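Local coordinates for protein carbohydrate deacetylase Agd3 (Neosartorya fumigata, PDB 6NWZ) that probably removes N-acetyl groups from the exopolysaccharide galactosaminogalactan and is required for biofilm formation by this fungus, at residues Gln468-Thr476 with Phe601-Gln609. Sequence-based numbering, arbitrary orientation.
Sequences QNAMWPYFT and FLARYQRDQ
W472 lies with one indole face against the C-terminal part of segment 601-609 and takes the edge of Y605: the six-membered rings stand at 90°, a T-shaped pair with centroids 4.9 Å apart. CD1 of Y605 lies over the rim of the indole, 3.4 Å from CD2 of W472, while CA of Y605 makes a CH-pi contact over the five-membered ring. NE2 of Q609 sits above the same face, 3.3 Å from CH2 of W472, turned there by a bend at chi2 (-61°) that also lets it donate to O of Y605. CB of N469 covers the opposite face. Indole suits this place because it also offers an N-H at its edge: NE1 of W472 gives a nearly straight 2.8 Å bond (171°) to OD2 of D608, in the ring plane. A carboxylate suits D608 because one oxygen can take two donors, W472 on the anti side and, on the syn side, NE of R604, 2.6 Å from OD2 of D608 in a salt bridge. The flat guanidinium of R604 gives its edge to D608 and a face to CB and CG of M471.

Within the deacetylase domain, the contact packs helix 594-607 on the loop leading into strand 474-475, which pairs antiparallel with 487-492. The loop is shaped by a type I turn from N469 to W472 and an Asx turn, OD1 of N469 accepting from N of M471.

F475 extends the aromatic cluster, pointing its edge at the Y605 face remote from Q609, the planes inclined; CD1 of L602 meets the edge of the F475 ring. P473, a closed apolar ring, sets CD 3.4 Å from O of F601 and against CD1 of the F601 ring, which turns its edge to O of M471.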
# COMPACT_ATOMS: atom_id res chain seq x y z
N GLN A 468 8.30 -4.63 12.97
CA GLN A 468 7.36 -4.32 14.03
C GLN A 468 6.01 -3.85 13.53
O GLN A 468 5.02 -3.99 14.25
CB GLN A 468 7.94 -3.25 14.97
CG GLN A 468 9.39 -2.85 14.71
CD GLN A 468 10.38 -3.96 15.00
OE1 GLN A 468 10.09 -4.88 15.77
NE2 GLN A 468 11.55 -3.90 14.38
N ASN A 469 5.94 -3.32 12.31
CA ASN A 469 4.68 -2.82 11.75
C ASN A 469 4.89 -2.60 10.26
O ASN A 469 5.82 -1.88 9.87
CB ASN A 469 4.25 -1.51 12.43
CG ASN A 469 2.85 -1.08 12.03
OD1 ASN A 469 2.41 -1.29 10.90
ND2 ASN A 469 2.14 -0.48 12.97
N ALA A 470 4.03 -3.21 9.45
CA ALA A 470 4.19 -3.11 8.00
C ALA A 470 4.05 -1.68 7.51
O ALA A 470 4.61 -1.32 6.47
CB ALA A 470 3.17 -4.01 7.31
N MET A 471 3.32 -0.85 8.25
CA MET A 471 3.09 0.54 7.87
C MET A 471 4.30 1.43 8.12
O MET A 471 4.23 2.62 7.83
CB MET A 471 1.87 1.09 8.61
CG MET A 471 0.60 0.26 8.42
SD MET A 471 -0.11 0.35 6.76
CE MET A 471 -0.78 -1.30 6.60
N TRP A 472 5.40 0.87 8.66
CA TRP A 472 6.58 1.64 9.02
C TRP A 472 7.73 1.36 8.07
O TRP A 472 7.85 0.25 7.52
CB TRP A 472 7.03 1.34 10.45
CG TRP A 472 6.03 1.67 11.51
CD1 TRP A 472 4.87 2.37 11.36
CD2 TRP A 472 6.09 1.30 12.89
NE1 TRP A 472 4.21 2.47 12.56
CE2 TRP A 472 4.94 1.81 13.51
CE3 TRP A 472 7.01 0.58 13.66
CZ2 TRP A 472 4.68 1.63 14.87
CZ3 TRP A 472 6.75 0.40 15.00
CH2 TRP A 472 5.60 0.93 15.60
N PRO A 473 8.61 2.33 7.85
CA PRO A 473 9.85 2.05 7.12
C PRO A 473 10.88 1.40 8.03
O PRO A 473 10.80 1.46 9.25
CB PRO A 473 10.30 3.45 6.67
CG PRO A 473 9.82 4.34 7.78
CD PRO A 473 8.50 3.75 8.23
N TYR A 474 11.86 0.77 7.39
CA TYR A 474 12.99 0.17 8.09
C TYR A 474 14.08 1.22 8.28
O TYR A 474 14.31 2.05 7.40
CB TYR A 474 13.53 -1.03 7.32
CG TYR A 474 14.86 -1.54 7.80
CD1 TYR A 474 14.95 -2.43 8.87
CD2 TYR A 474 16.05 -1.14 7.19
CE1 TYR A 474 16.18 -2.90 9.31
CE2 TYR A 474 17.28 -1.61 7.62
CZ TYR A 474 17.34 -2.48 8.69
OH TYR A 474 18.56 -2.94 9.12
N PHE A 475 14.73 1.19 9.44
CA PHE A 475 15.79 2.13 9.76
C PHE A 475 17.10 1.37 9.90
O PHE A 475 17.18 0.41 10.68
CB PHE A 475 15.48 2.91 11.04
CG PHE A 475 14.33 3.87 10.89
CD1 PHE A 475 14.51 5.09 10.24
CD2 PHE A 475 13.07 3.56 11.37
CE1 PHE A 475 13.46 5.98 10.10
CE2 PHE A 475 12.01 4.44 11.23
CZ PHE A 475 12.21 5.66 10.59
N THR A 476 18.11 1.79 9.15
CA THR A 476 19.39 1.09 9.15
C THR A 476 20.06 1.21 10.52
O THR A 476 19.88 2.19 11.25
CB THR A 476 20.31 1.66 8.07
OG1 THR A 476 20.65 3.01 8.39
CG2 THR A 476 19.62 1.62 6.72
N PHE A 601 5.73 8.13 5.41
CA PHE A 601 6.16 6.93 6.13
C PHE A 601 6.79 7.29 7.47
O PHE A 601 6.61 6.59 8.46
CB PHE A 601 7.13 6.12 5.28
CG PHE A 601 6.49 4.99 4.52
CD1 PHE A 601 6.02 3.88 5.19
CD2 PHE A 601 6.38 5.04 3.14
CE1 PHE A 601 5.43 2.83 4.49
CE2 PHE A 601 5.79 4.00 2.44
CZ PHE A 601 5.32 2.89 3.12
N LEU A 602 7.55 8.39 7.50
CA LEU A 602 8.14 8.83 8.76
C LEU A 602 7.08 9.38 9.71
O LEU A 602 7.09 9.05 10.90
CB LEU A 602 9.22 9.88 8.50
CG LEU A 602 10.07 10.27 9.70
CD1 LEU A 602 10.93 9.10 10.16
CD2 LEU A 602 10.92 11.46 9.36
N ALA A 603 6.17 10.20 9.20
CA ALA A 603 5.12 10.76 10.04
C ALA A 603 4.20 9.68 10.58
O ALA A 603 3.78 9.73 11.75
CB ALA A 603 4.32 11.81 9.26
N ARG A 604 3.86 8.69 9.75
CA ARG A 604 3.08 7.55 10.23
C ARG A 604 3.80 6.85 11.37
O ARG A 604 3.20 6.54 12.41
CB ARG A 604 2.80 6.58 9.09
CG ARG A 604 2.27 5.22 9.55
CD ARG A 604 0.89 5.37 10.19
NE ARG A 604 0.56 4.24 11.05
CZ ARG A 604 -0.32 3.29 10.75
NH1 ARG A 604 -0.96 3.33 9.60
NH2 ARG A 604 -0.55 2.31 11.61
N TYR A 605 5.10 6.60 11.20
CA TYR A 605 5.86 5.92 12.24
C TYR A 605 5.93 6.75 13.51
O TYR A 605 5.87 6.20 14.62
CB TYR A 605 7.26 5.60 11.72
CG TYR A 605 8.22 5.17 12.80
CD1 TYR A 605 8.25 3.86 13.25
CD2 TYR A 605 9.11 6.08 13.37
CE1 TYR A 605 9.13 3.46 14.24
CE2 TYR A 605 9.99 5.69 14.36
CZ TYR A 605 10.00 4.38 14.79
OH TYR A 605 10.88 4.00 15.78
N GLN A 606 6.03 8.07 13.38
CA GLN A 606 6.24 8.91 14.55
C GLN A 606 4.96 9.08 15.36
O GLN A 606 4.97 8.90 16.59
CB GLN A 606 6.80 10.27 14.13
CG GLN A 606 8.27 10.23 13.76
CD GLN A 606 8.83 11.59 13.45
OE1 GLN A 606 8.08 12.54 13.21
NE2 GLN A 606 10.15 11.71 13.46
N ARG A 607 3.85 9.42 14.70
CA ARG A 607 2.59 9.59 15.43
C ARG A 607 2.10 8.29 16.06
O ARG A 607 1.31 8.34 17.01
CB ARG A 607 1.51 10.15 14.50
CG ARG A 607 1.07 9.22 13.39
CD ARG A 607 -0.13 9.79 12.66
NE ARG A 607 -0.48 8.98 11.50
CZ ARG A 607 -0.02 9.21 10.28
NH1 ARG A 607 0.81 10.22 10.06
NH2 ARG A 607 -0.38 8.43 9.27
N ASP A 608 2.55 7.14 15.56
CA ASP A 608 2.19 5.87 16.20
C ASP A 608 2.90 5.69 17.54
O ASP A 608 2.49 4.84 18.33
CB ASP A 608 2.52 4.70 15.27
CG ASP A 608 1.53 4.56 14.12
OD1 ASP A 608 0.53 5.31 14.08
OD2 ASP A 608 1.76 3.69 13.26
N GLN A 609 3.95 6.47 17.80
CA GLN A 609 4.66 6.42 19.07
C GLN A 609 4.06 7.35 20.12
O GLN A 609 4.49 7.30 21.28
CB GLN A 609 6.14 6.76 18.88
CG GLN A 609 6.80 6.08 17.69
CD GLN A 609 6.79 4.57 17.79
OE1 GLN A 609 6.83 4.00 18.88
NE2 GLN A 609 6.73 3.90 16.64